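Local coordinates for carboxylesterase (Uncultured bacterium, PDB 5GMX), which hydrolyses carboxylic ester bonds as a family VIII carboxylesterase and also acts on oxyimino cephalosporins, on a beta-lactamase-like fold, at residues A24-K27 and G33-F36; D47-F52 and W61-L66; I90-R95 and W320-I325; S118-I123 and C307-E312; Y279-L282 and T287-G290. One frame throughout, in Å; residues are numbered along the deposited sequence.

Contacts 1 and 2 share one corner of the fold. Their strands 33-40 and 43-51 are neighbours in the large antiparallel sheet. Contacts 3 and 4 lie on the other side of the chain's centre, with contact 4 nested in the loop that contact 3 closes. They meet where the Trp320 backbone pairs with Cys307. Contact 5 packs helix 272-283 against strand 287-288 and touches contact 3 through Tyr279 and Phe324. Contacts 1, 3, 4 and 5 are mostly buried; contact 2 only partly. Contact 1 is a ring on a methyl; contact 5 packs backbone on backbone with apolar side chains. Contact 2 adds an indole face and a backbone bond; contacts 3 and 4 bring arginine against a ring and an amide.

Contact 1: residues A24-K27 and G33-F36; sequences ANFK and GASF
This is a small apolar helix-on-sheet contact. The end of helix 16-27 rests on the start of strand 33-40, only a short loop away in the chain. The pairing comes down to one ring and one methyl. Phe26 CZ lies 3.9 Å from Ala34 CB. That methyl approaches the ring obliquely. Gly33 takes the neighbouring place: its CA sits near the ring plane, at the edge, 4.5 Å from Phe26 CE1. CG of Phe26 stands anti to its carbonyl carbon (chi1 -74°), and this carries the far end of the ring across to the strand. Ala34 points its CB toward the helix, while Ser35 turns the other way. The backbones stay well apart, with 8.5 Å between Phe26 CA and Gly33 CA. The two segments bury 91 Å² in all, so the joint is local and has no polar link between them. Phe22 of the same helix widens it, meeting the Phe26 ring edge-to-face and also touching Ala34. In the beta-lactamase-like fold the N-terminal helix and the C-terminal helix 374-385 pack on the same sheet. Here Asn25 touches Leu379 of that second helix, and Ala34 also meets Tyr361 and Met363 at strand 357-363.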
# COMPACT_ATOMS: atom_id res chain seq x y z
N ALA A 24 -10.09 -21.55 7.44
CA ALA A 24 -10.05 -22.51 6.35
C ALA A 24 -8.73 -22.40 5.60
O ALA A 24 -8.15 -23.42 5.22
CB ALA A 24 -11.22 -22.30 5.41
N ASN A 25 -8.21 -21.18 5.45
CA ASN A 25 -6.98 -21.01 4.67
C ASN A 25 -5.80 -21.70 5.34
O ASN A 25 -4.82 -22.05 4.68
CB ASN A 25 -6.67 -19.53 4.46
CG ASN A 25 -7.53 -18.90 3.39
OD1 ASN A 25 -7.94 -19.56 2.44
ND2 ASN A 25 -7.84 -17.62 3.56
N PHE A 26 -5.89 -21.90 6.65
CA PHE A 26 -4.85 -22.61 7.39
C PHE A 26 -4.99 -24.12 7.20
O PHE A 26 -3.99 -24.83 7.06
CB PHE A 26 -4.91 -22.27 8.87
CG PHE A 26 -4.41 -20.89 9.21
CD1 PHE A 26 -3.08 -20.69 9.55
CD2 PHE A 26 -5.28 -19.81 9.20
CE1 PHE A 26 -2.63 -19.42 9.87
CE2 PHE A 26 -4.83 -18.54 9.52
CZ PHE A 26 -3.51 -18.34 9.86
N LYS A 27 -6.23 -24.60 7.19
CA LYS A 27 -6.49 -26.03 7.16
C LYS A 27 -5.99 -26.64 5.86
O LYS A 27 -5.58 -27.79 5.82
CB LYS A 27 -7.98 -26.32 7.35
CG LYS A 27 -8.43 -26.21 8.79
CD LYS A 27 -9.94 -26.00 8.89
CE LYS A 27 -10.32 -25.58 10.30
NZ LYS A 27 -11.79 -25.41 10.47
N GLY A 33 1.73 -17.99 8.80
CA GLY A 33 1.15 -17.03 9.74
C GLY A 33 0.37 -15.96 9.00
O GLY A 33 0.71 -15.60 7.87
N ALA A 34 -0.68 -15.44 9.63
CA ALA A 34 -1.51 -14.44 8.96
C ALA A 34 -2.32 -13.61 9.93
O ALA A 34 -2.65 -14.03 11.05
CB ALA A 34 -2.43 -15.11 7.95
N SER A 35 -2.67 -12.41 9.47
CA SER A 35 -3.53 -11.51 10.21
C SER A 35 -4.55 -10.90 9.26
O SER A 35 -4.28 -10.67 8.07
CB SER A 35 -2.71 -10.41 10.87
OG SER A 35 -2.09 -9.60 9.89
N PHE A 36 -5.74 -10.64 9.80
CA PHE A 36 -6.87 -10.15 9.03
C PHE A 36 -7.68 -9.14 9.84
O PHE A 36 -7.95 -9.34 11.03
CB PHE A 36 -7.76 -11.32 8.59
CG PHE A 36 -9.01 -10.88 7.88
CD1 PHE A 36 -10.20 -10.72 8.57
CD2 PHE A 36 -8.98 -10.59 6.53
CE1 PHE A 36 -11.34 -10.29 7.93
CE2 PHE A 36 -10.13 -10.17 5.87
CZ PHE A 36 -11.31 -10.02 6.57

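Contact 2: residues D47-F52 and W61-L66; sequences DLWGGF and WRSDTL
Trp49 is the first residue of 47-52 to reach the other segment. Its indole lies against the backbone of 61-63. Ser63 CB sits over the six-membered ring, 3.7 Å from the Trp49 ring centroid, as a CH-pi contact. Ser63 CA and Arg62 C cover the same face. Trp61 O comes instead to the ring edge, 3.3 Å from Trp49 CD1. The Trp49 CG lies between its backbone N and carbonyl carbon (chi1 62°), which turns the indole over this loop. Trp49 CB packs 3.5 Å from Trp61 CD1, and the two five-membered rings are inclined by 33°. The strand belongs to the edge region of the antiparallel sheet of the beta-lactamase-like fold, between strands 33-40 and 10-11; the loop 61-66 leads on to strand 67-68. Next, Gly50 O approaches Trp61 CB at 3.5 Å. Gly51 has positive phi, and its O accepts a nearly straight hydrogen bond from Trp61 N (2.7 Å, 168° at the hydrogen). One water donates to both Gly51 O and Trp61 O. Phe52 points its CB away, but its backbone O lies in the plane of the Trp61 indole, at the edge, 3.7 Å from Trp61 CE3.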
# COMPACT_ATOMS: atom_id res chain seq x y z
N ASP A 47 -11.08 -9.00 13.87
CA ASP A 47 -9.68 -8.80 14.18
C ASP A 47 -9.09 -10.16 14.56
O ASP A 47 -9.18 -10.59 15.70
CB ASP A 47 -9.53 -7.78 15.32
CG ASP A 47 -8.08 -7.54 15.73
OD1 ASP A 47 -7.16 -8.03 15.04
OD2 ASP A 47 -7.86 -6.82 16.73
N LEU A 48 -8.49 -10.83 13.58
CA LEU A 48 -8.07 -12.21 13.72
C LEU A 48 -6.61 -12.42 13.35
O LEU A 48 -6.05 -11.70 12.52
CB LEU A 48 -8.94 -13.12 12.85
CG LEU A 48 -10.45 -13.13 13.10
CD1 LEU A 48 -11.14 -13.92 12.01
CD2 LEU A 48 -10.80 -13.69 14.49
N TRP A 49 -5.99 -13.42 13.96
CA TRP A 49 -4.67 -13.86 13.52
C TRP A 49 -4.49 -15.33 13.85
O TRP A 49 -5.35 -15.93 14.50
CB TRP A 49 -3.55 -13.01 14.14
CG TRP A 49 -3.48 -13.08 15.64
CD1 TRP A 49 -2.68 -13.91 16.39
CD2 TRP A 49 -4.26 -12.31 16.56
NE1 TRP A 49 -2.91 -13.69 17.73
CE2 TRP A 49 -3.87 -12.72 17.87
CE3 TRP A 49 -5.23 -11.32 16.42
CZ2 TRP A 49 -4.44 -12.16 19.02
CZ3 TRP A 49 -5.79 -10.76 17.57
CH2 TRP A 49 -5.40 -11.19 18.85
N GLY A 50 -3.40 -15.91 13.37
CA GLY A 50 -3.14 -17.31 13.62
C GLY A 50 -1.84 -17.79 13.00
O GLY A 50 -1.21 -17.07 12.22
N GLY A 51 -1.44 -19.00 13.37
CA GLY A 51 -0.26 -19.63 12.81
C GLY A 51 1.02 -19.13 13.44
O GLY A 51 1.04 -18.71 14.60
N PHE A 52 2.10 -19.15 12.67
CA PHE A 52 3.42 -18.90 13.22
C PHE A 52 4.16 -17.77 12.52
O PHE A 52 3.89 -17.45 11.37
CB PHE A 52 4.25 -20.19 13.17
CG PHE A 52 3.61 -21.34 13.88
CD1 PHE A 52 2.77 -22.21 13.20
CD2 PHE A 52 3.82 -21.54 15.24
CE1 PHE A 52 2.16 -23.26 13.85
CE2 PHE A 52 3.21 -22.60 15.90
CZ PHE A 52 2.39 -23.46 15.21
N TRP A 61 2.30 -16.63 15.87
CA TRP A 61 1.90 -15.28 15.49
C TRP A 61 1.13 -14.63 16.63
O TRP A 61 0.24 -15.25 17.21
CB TRP A 61 1.05 -15.33 14.21
CG TRP A 61 0.79 -14.01 13.52
CD1 TRP A 61 -0.05 -13.01 13.93
CD2 TRP A 61 1.34 -13.57 12.27
NE1 TRP A 61 -0.04 -11.96 13.02
CE2 TRP A 61 0.82 -12.29 12.00
CE3 TRP A 61 2.25 -14.13 11.37
CZ2 TRP A 61 1.16 -11.57 10.85
CZ3 TRP A 61 2.59 -13.41 10.23
CH2 TRP A 61 2.04 -12.15 9.98
N ARG A 62 1.49 -13.40 17.00
CA ARG A 62 0.80 -12.75 18.11
C ARG A 62 -0.02 -11.58 17.62
O ARG A 62 0.01 -11.24 16.44
CB ARG A 62 1.81 -12.33 19.17
CG ARG A 62 2.61 -13.54 19.65
CD ARG A 62 3.58 -13.21 20.74
NE ARG A 62 2.87 -12.63 21.87
CZ ARG A 62 3.34 -12.61 23.11
NH1 ARG A 62 4.51 -13.17 23.40
NH2 ARG A 62 2.62 -12.05 24.07
N SER A 63 -0.80 -10.98 18.53
CA SER A 63 -1.68 -9.89 18.14
C SER A 63 -0.92 -8.71 17.52
O SER A 63 -1.40 -8.08 16.58
CB SER A 63 -2.50 -9.40 19.34
OG SER A 63 -1.66 -8.91 20.35
N ASP A 64 0.26 -8.43 18.04
CA ASP A 64 1.03 -7.27 17.57
C ASP A 64 2.11 -7.61 16.54
O ASP A 64 2.96 -6.78 16.25
CB ASP A 64 1.67 -6.55 18.77
CG ASP A 64 2.71 -7.40 19.48
OD1 ASP A 64 2.78 -8.62 19.21
OD2 ASP A 64 3.43 -6.85 20.35
N THR A 65 2.06 -8.82 16.00
CA THR A 65 3.06 -9.26 15.02
C THR A 65 2.97 -8.42 13.73
O THR A 65 1.88 -8.12 13.25
CB THR A 65 2.90 -10.76 14.70
OG1 THR A 65 3.24 -11.53 15.86
CG2 THR A 65 3.82 -11.19 13.56
N LEU A 66 4.13 -8.02 13.22
CA LEU A 66 4.22 -7.24 11.98
C LEU A 66 4.87 -8.03 10.84
O LEU A 66 5.66 -8.94 11.07
CB LEU A 66 5.03 -5.96 12.22
CG LEU A 66 4.52 -5.02 13.31
CD1 LEU A 66 5.61 -4.06 13.68
CD2 LEU A 66 3.28 -4.27 12.83
O HOH W 1 -1.15 -17.65 16.63

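Contact 3: residues I90-R95 and W320-I325; sequences IDYNAR and WSRGFI
A buried arginine lies against a tyrosine ring here, with its aliphatic part and its guanidinium both in touch with it. The contact joins two loops of the beta-lactamase-like fold. Loop 90-95 leads from helix 72-86 to helix 96-99. The other loop, 320-325, runs into the edge strand 325-326 of the main sheet. Arg322 CG sits over one face of the Tyr92 ring, 4.0 Å from its centroid, as a CH-pi contact. The chain then bends at chi2 (93°). This brings the guanidinium back toward the root of the ring, where Arg322 NH1 lies 3.4 Å from Tyr92 CD2. Tyr92 CB covers one face of the guanidinium, and the two planes are 36° apart. The polar end of Arg322 is held elsewhere: NE forms a salt bridge with Glu306, and NH1 bonds to Glu301 O. Both loops are tightly folded. Asp91 starts a type I turn, and its OD1 accepts from Asn93 N at 2.8 Å, an Asx turn. Arg322 is the centre of an inverse gamma turn. Phe324 O takes bonds from both the backbone N and the OG of Ser321, the latter at 2.9 Å. At the far end of the tyrosine one water links the loops. It accepts from Tyr92 OH at 2.9 Å and donates to Arg322 O at 2.7 Å.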
# COMPACT_ATOMS: atom_id res chain seq x y z
N ILE A 90 -2.07 20.50 -1.61
CA ILE A 90 -1.77 19.92 -2.92
C ILE A 90 -2.97 20.00 -3.85
O ILE A 90 -4.08 19.66 -3.46
CB ILE A 90 -1.36 18.44 -2.79
CG1 ILE A 90 -0.13 18.32 -1.89
CG2 ILE A 90 -1.12 17.84 -4.18
CD1 ILE A 90 0.31 16.89 -1.62
N ASP A 91 -2.74 20.48 -5.07
CA ASP A 91 -3.75 20.45 -6.12
C ASP A 91 -3.40 19.36 -7.12
O ASP A 91 -2.38 19.44 -7.81
CB ASP A 91 -3.84 21.82 -6.81
CG ASP A 91 -4.88 21.87 -7.93
OD1 ASP A 91 -5.45 20.82 -8.35
OD2 ASP A 91 -5.15 23.00 -8.40
N TYR A 92 -4.27 18.36 -7.24
CA TYR A 92 -4.00 17.22 -8.13
C TYR A 92 -3.77 17.66 -9.57
O TYR A 92 -3.05 17.00 -10.31
CB TYR A 92 -5.15 16.23 -8.08
CG TYR A 92 -5.11 15.33 -6.89
CD1 TYR A 92 -4.08 14.42 -6.72
CD2 TYR A 92 -6.10 15.39 -5.91
CE1 TYR A 92 -4.03 13.60 -5.63
CE2 TYR A 92 -6.06 14.56 -4.81
CZ TYR A 92 -5.02 13.66 -4.67
OH TYR A 92 -4.96 12.82 -3.58
N ASN A 93 -4.36 18.79 -9.95
CA ASN A 93 -4.23 19.28 -11.31
C ASN A 93 -3.00 20.15 -11.52
O ASN A 93 -2.68 20.51 -12.64
CB ASN A 93 -5.47 20.09 -11.69
CG ASN A 93 -6.73 19.27 -11.65
OD1 ASN A 93 -6.82 18.22 -12.28
ND2 ASN A 93 -7.70 19.73 -10.88
N ALA A 94 -2.31 20.49 -10.43
CA ALA A 94 -1.12 21.34 -10.53
C ALA A 94 0.10 20.54 -10.97
O ALA A 94 0.17 19.33 -10.77
CB ALA A 94 -0.85 22.02 -9.19
N ARG A 95 1.06 21.24 -11.57
CA ARG A 95 2.32 20.63 -11.97
C ARG A 95 3.11 20.21 -10.75
O ARG A 95 3.20 20.97 -9.78
CB ARG A 95 3.16 21.59 -12.82
CG ARG A 95 2.50 22.08 -14.11
CD ARG A 95 3.27 23.27 -14.70
NE ARG A 95 2.84 23.60 -16.05
CZ ARG A 95 1.72 24.25 -16.34
NH1 ARG A 95 0.90 24.65 -15.37
NH2 ARG A 95 1.41 24.50 -17.61
N TRP A 320 -6.24 2.94 -12.87
CA TRP A 320 -5.55 3.76 -11.88
C TRP A 320 -6.31 5.03 -11.52
O TRP A 320 -6.81 5.77 -12.40
CB TRP A 320 -4.16 4.17 -12.39
CG TRP A 320 -3.15 3.07 -12.52
CD1 TRP A 320 -2.59 2.61 -13.69
CD2 TRP A 320 -2.56 2.31 -11.47
NE1 TRP A 320 -1.69 1.61 -13.42
CE2 TRP A 320 -1.65 1.40 -12.07
CE3 TRP A 320 -2.70 2.30 -10.08
CZ2 TRP A 320 -0.90 0.49 -11.33
CZ3 TRP A 320 -1.95 1.40 -9.34
CH2 TRP A 320 -1.06 0.50 -9.97
N SER A 321 -6.37 5.28 -10.21
CA SER A 321 -6.77 6.57 -9.68
C SER A 321 -5.52 7.31 -9.20
O SER A 321 -4.40 6.95 -9.58
CB SER A 321 -7.77 6.40 -8.53
OG SER A 321 -7.18 5.76 -7.41
N ARG A 322 -5.69 8.30 -8.34
CA ARG A 322 -4.54 9.04 -7.83
C ARG A 322 -3.82 8.25 -6.74
O ARG A 322 -3.77 8.66 -5.58
CB ARG A 322 -4.95 10.41 -7.30
CG ARG A 322 -5.29 11.42 -8.40
CD ARG A 322 -6.77 11.45 -8.73
NE ARG A 322 -7.02 12.41 -9.79
CZ ARG A 322 -7.54 13.61 -9.61
NH1 ARG A 322 -7.89 14.01 -8.39
NH2 ARG A 322 -7.72 14.42 -10.65
N GLY A 323 -3.29 7.09 -7.11
CA GLY A 323 -2.50 6.29 -6.20
C GLY A 323 -3.09 4.93 -5.88
O GLY A 323 -2.36 4.02 -5.48
N PHE A 324 -4.40 4.79 -6.02
CA PHE A 324 -5.07 3.54 -5.67
C PHE A 324 -5.47 2.74 -6.89
O PHE A 324 -5.83 3.30 -7.92
CB PHE A 324 -6.31 3.80 -4.82
CG PHE A 324 -6.03 4.43 -3.49
CD1 PHE A 324 -5.75 3.64 -2.39
CD2 PHE A 324 -6.05 5.81 -3.35
CE1 PHE A 324 -5.50 4.21 -1.15
CE2 PHE A 324 -5.80 6.40 -2.12
CZ PHE A 324 -5.52 5.59 -1.01
N ILE A 325 -5.41 1.42 -6.76
CA ILE A 325 -6.01 0.53 -7.74
C ILE A 325 -7.53 0.59 -7.61
O ILE A 325 -8.07 0.42 -6.52
CB ILE A 325 -5.57 -0.93 -7.53
CG1 ILE A 325 -4.05 -1.07 -7.72
CG2 ILE A 325 -6.32 -1.86 -8.47
CD1 ILE A 325 -3.53 -2.46 -7.36
O HOH W 2 -3.44 10.40 -3.51

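Contact 4: residues S118-I123 and C307-E312; sequences SHQAGI and CFRKDE
Cys307 SG lies over one face of the Gln120 amide, 3.6 Å from Gln120 CD. Gln120 OE1 in turn lies at the edge of the Arg309 guanidinium, near the guanidinium plane. Cys307 CB is 4.0 Å above one face of that Arg309 group, offset toward the rim. Amide and guanidinium planes are 49° apart. The contact links the loop after helix 113-117 to strand 307-310, which pairs with 317-320 as a small two-stranded antiparallel sheet in this beta-lactamase-like fold. Gln120 is the middle piece. Its OE1 receives Arg309 NH2 at 2.7 Å, but the bond is weak, bent to 121° at the hydrogen. The amide nitrogen makes a straighter bond: Gln120 NE2 donates to Ser118 OG at 2.8 Å, with the hydroxyl near the amide plane. Ser118 OG is in turn bonded to Ala114 O, at the start of helix 113-117. This fixes the rotation of the amide and directs OE1 to the strand. Cys307 SG also lies 4.0 Å from Ser118 O. The neighbouring Asp311 follows the strand and ties it to the region of the ligand pocket: its OD1 accepts from the backbone N of Tyr160, a residue lining the phenylmethanesulfonic acid site. Its OD2 accepts from Asn158 ND2 and from Trp320 NE1. Arg309 reaches the glutamine by a bend at chi3 (-72°), which leaves its CZ 3.8 Å from Gln120 OE1.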
# COMPACT_ATOMS: atom_id res chain seq x y z
N SER A 118 -0.70 8.41 -10.76
CA SER A 118 -1.33 7.34 -11.54
C SER A 118 -0.34 6.65 -12.47
O SER A 118 -0.74 6.01 -13.45
CB SER A 118 -2.51 7.88 -12.35
OG SER A 118 -2.14 8.98 -13.16
N HIS A 119 0.95 6.75 -12.14
CA HIS A 119 2.01 6.03 -12.84
C HIS A 119 2.10 6.45 -14.30
O HIS A 119 2.44 5.65 -15.16
CB HIS A 119 1.81 4.51 -12.73
CG HIS A 119 1.66 4.03 -11.33
ND1 HIS A 119 2.74 3.65 -10.55
CD2 HIS A 119 0.57 3.91 -10.53
CE1 HIS A 119 2.32 3.30 -9.35
NE2 HIS A 119 1.01 3.45 -9.32
N GLN A 120 1.79 7.71 -14.57
CA GLN A 120 1.86 8.24 -15.93
C GLN A 120 3.00 9.23 -16.16
O GLN A 120 3.03 9.90 -17.19
CB GLN A 120 0.55 8.93 -16.29
CG GLN A 120 -0.66 8.05 -16.19
CD GLN A 120 -1.89 8.74 -16.74
OE1 GLN A 120 -2.16 8.65 -17.94
NE2 GLN A 120 -2.62 9.44 -15.88
N ALA A 121 3.91 9.37 -15.20
CA ALA A 121 5.04 10.28 -15.36
C ALA A 121 6.16 9.64 -16.18
O ALA A 121 7.05 10.34 -16.67
CB ALA A 121 5.58 10.73 -14.01
N GLY A 122 6.14 8.32 -16.31
CA GLY A 122 7.11 7.63 -17.14
C GLY A 122 8.48 7.42 -16.53
O GLY A 122 9.43 7.14 -17.24
N ILE A 123 8.60 7.55 -15.21
CA ILE A 123 9.88 7.26 -14.57
C ILE A 123 9.73 6.02 -13.70
O ILE A 123 9.95 6.05 -12.48
CB ILE A 123 10.40 8.45 -13.76
CG1 ILE A 123 9.28 9.08 -12.95
CG2 ILE A 123 10.98 9.51 -14.68
CD1 ILE A 123 9.76 10.21 -12.07
N CYS A 307 -6.71 6.76 -15.34
CA CYS A 307 -6.57 6.06 -16.61
C CYS A 307 -6.97 4.60 -16.48
O CYS A 307 -7.06 4.08 -15.38
CB CYS A 307 -5.13 6.19 -17.15
SG CYS A 307 -3.74 5.74 -16.03
N PHE A 308 -7.23 3.96 -17.61
CA PHE A 308 -7.59 2.54 -17.63
C PHE A 308 -6.99 1.92 -18.89
O PHE A 308 -7.64 1.87 -19.93
CB PHE A 308 -9.11 2.36 -17.58
CG PHE A 308 -9.56 0.96 -17.24
CD1 PHE A 308 -8.64 -0.05 -17.02
CD2 PHE A 308 -10.90 0.66 -17.13
CE1 PHE A 308 -9.05 -1.35 -16.72
CE2 PHE A 308 -11.33 -0.62 -16.82
CZ PHE A 308 -10.40 -1.62 -16.61
N ARG A 309 -5.76 1.43 -18.77
CA ARG A 309 -4.99 1.02 -19.95
C ARG A 309 -4.10 -0.17 -19.64
O ARG A 309 -3.78 -0.40 -18.48
CB ARG A 309 -4.08 2.14 -20.47
CG ARG A 309 -4.76 3.28 -21.19
CD ARG A 309 -3.72 4.14 -21.91
NE ARG A 309 -2.92 4.92 -20.98
CZ ARG A 309 -3.06 6.23 -20.79
NH1 ARG A 309 -3.95 6.92 -21.49
NH2 ARG A 309 -2.30 6.86 -19.90
N LYS A 310 -3.67 -0.88 -20.67
CA LYS A 310 -2.67 -1.93 -20.49
C LYS A 310 -1.41 -1.29 -19.93
O LYS A 310 -0.89 -0.32 -20.48
CB LYS A 310 -2.37 -2.67 -21.80
CG LYS A 310 -1.37 -3.81 -21.64
CD LYS A 310 -1.51 -4.87 -22.72
CE LYS A 310 -0.97 -4.36 -24.05
NZ LYS A 310 0.46 -3.92 -23.94
N ASP A 311 -0.93 -1.83 -18.81
CA ASP A 311 0.18 -1.21 -18.11
C ASP A 311 1.52 -1.64 -18.68
O ASP A 311 1.77 -2.83 -18.85
CB ASP A 311 0.10 -1.55 -16.62
CG ASP A 311 1.03 -0.69 -15.78
OD1 ASP A 311 2.21 -1.07 -15.63
OD2 ASP A 311 0.58 0.37 -15.30
N GLU A 312 2.39 -0.67 -18.94
CA GLU A 312 3.70 -0.91 -19.55
C GLU A 312 4.60 -1.81 -18.70
O GLU A 312 5.57 -2.37 -19.20
CB GLU A 312 4.42 0.42 -19.81
CG GLU A 312 3.66 1.43 -20.65
CD GLU A 312 3.52 1.01 -22.11
OE1 GLU A 312 4.43 0.32 -22.63
OE2 GLU A 312 2.51 1.38 -22.75

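Contact 5: residues Y279-L282 and T287-G290; sequences YGAL and TLGG
Ala281 and Leu288 carry this contact, with Thr287 beside them. The first lies near the end of helix 272-283, the other two on the short strand 287-288 that follows. The chain leaves the helix, turns back over the three residues 284-286, and lays the strand along it. The CA atoms of Ala281 and Leu288 come as close as 4.5 Å, so backbone packs on backbone. Ala281 has the most surface buried. Its CB meets Leu288 CB at 3.7 Å. Its CA points a hydrogen at Thr287 O in a nearly linear CA-H...O contact, 3.6 Å from CA to O and 170° at the hydrogen. Ala281 O stands 3.2 Å from Thr287 N. Leu288 directs its CB toward the helix. Its CG is placed anti to the backbone N (chi1 -162°), which sets CD2 against the Gly280-Ala281 peptide. Leu288 CD2 lies 4.0 Å from Gly280 C and 3.9 Å from Ala281 N. This methyl occupies the place beside Gly280 where a CB would stand only 3.3 Å from Leu288 CD2. Thr287 turns its side chain away and takes part through its backbone, whose O also accepts from Asn284 ND2 in the connecting turn. Gly289 and Gly290 both have positive phi and form the turn between strands 287-288 and 291-292, an antiparallel pair. Around this corner, Leu288 touches Ile195 and Ala281 touches Ile293. The other side of the helix faces the main sheet of the beta-lactamase-like fold, with Tyr279 on His341 and Leu282 on Phe339 of strand 339-342.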
# COMPACT_ATOMS: atom_id res chain seq x y z
N TYR A 279 -8.20 1.70 5.88
CA TYR A 279 -9.22 1.59 4.85
C TYR A 279 -10.63 1.68 5.43
O TYR A 279 -11.56 2.08 4.74
CB TYR A 279 -9.06 0.31 4.05
CG TYR A 279 -8.01 0.44 2.98
CD1 TYR A 279 -8.22 1.25 1.88
CD2 TYR A 279 -6.79 -0.22 3.09
CE1 TYR A 279 -7.26 1.39 0.88
CE2 TYR A 279 -5.81 -0.09 2.11
CZ TYR A 279 -6.06 0.72 1.00
OH TYR A 279 -5.11 0.86 0.03
N GLY A 280 -10.77 1.33 6.70
CA GLY A 280 -12.02 1.45 7.43
C GLY A 280 -12.41 2.91 7.57
O GLY A 280 -13.56 3.26 7.31
N ALA A 281 -11.44 3.76 7.94
CA ALA A 281 -11.69 5.21 7.94
C ALA A 281 -12.07 5.70 6.55
O ALA A 281 -13.02 6.48 6.41
CB ALA A 281 -10.46 5.97 8.44
N LEU A 282 -11.35 5.25 5.53
CA LEU A 282 -11.64 5.70 4.17
C LEU A 282 -13.00 5.25 3.64
O LEU A 282 -13.63 5.94 2.84
CB LEU A 282 -10.55 5.25 3.20
CG LEU A 282 -9.16 5.82 3.52
CD1 LEU A 282 -8.13 5.39 2.47
CD2 LEU A 282 -9.19 7.34 3.68
N THR A 287 -13.78 8.70 8.55
CA THR A 287 -13.84 8.60 10.00
C THR A 287 -13.78 7.15 10.50
O THR A 287 -14.43 6.25 9.96
CB THR A 287 -15.14 9.25 10.54
OG1 THR A 287 -15.22 10.61 10.06
CG2 THR A 287 -15.17 9.25 12.07
N LEU A 288 -13.01 6.94 11.56
CA LEU A 288 -12.91 5.65 12.24
C LEU A 288 -13.02 5.88 13.74
O LEU A 288 -12.24 6.64 14.31
CB LEU A 288 -11.59 4.96 11.86
CG LEU A 288 -11.29 3.47 12.02
CD1 LEU A 288 -10.93 3.12 13.42
CD2 LEU A 288 -12.44 2.60 11.54
N GLY A 289 -13.99 5.22 14.38
CA GLY A 289 -14.20 5.34 15.81
C GLY A 289 -14.33 6.78 16.28
O GLY A 289 -13.80 7.15 17.32
N GLY A 290 -15.02 7.61 15.50
CA GLY A 290 -15.28 8.97 15.89
C GLY A 290 -14.18 9.98 15.62
O GLY A 290 -14.34 11.16 15.92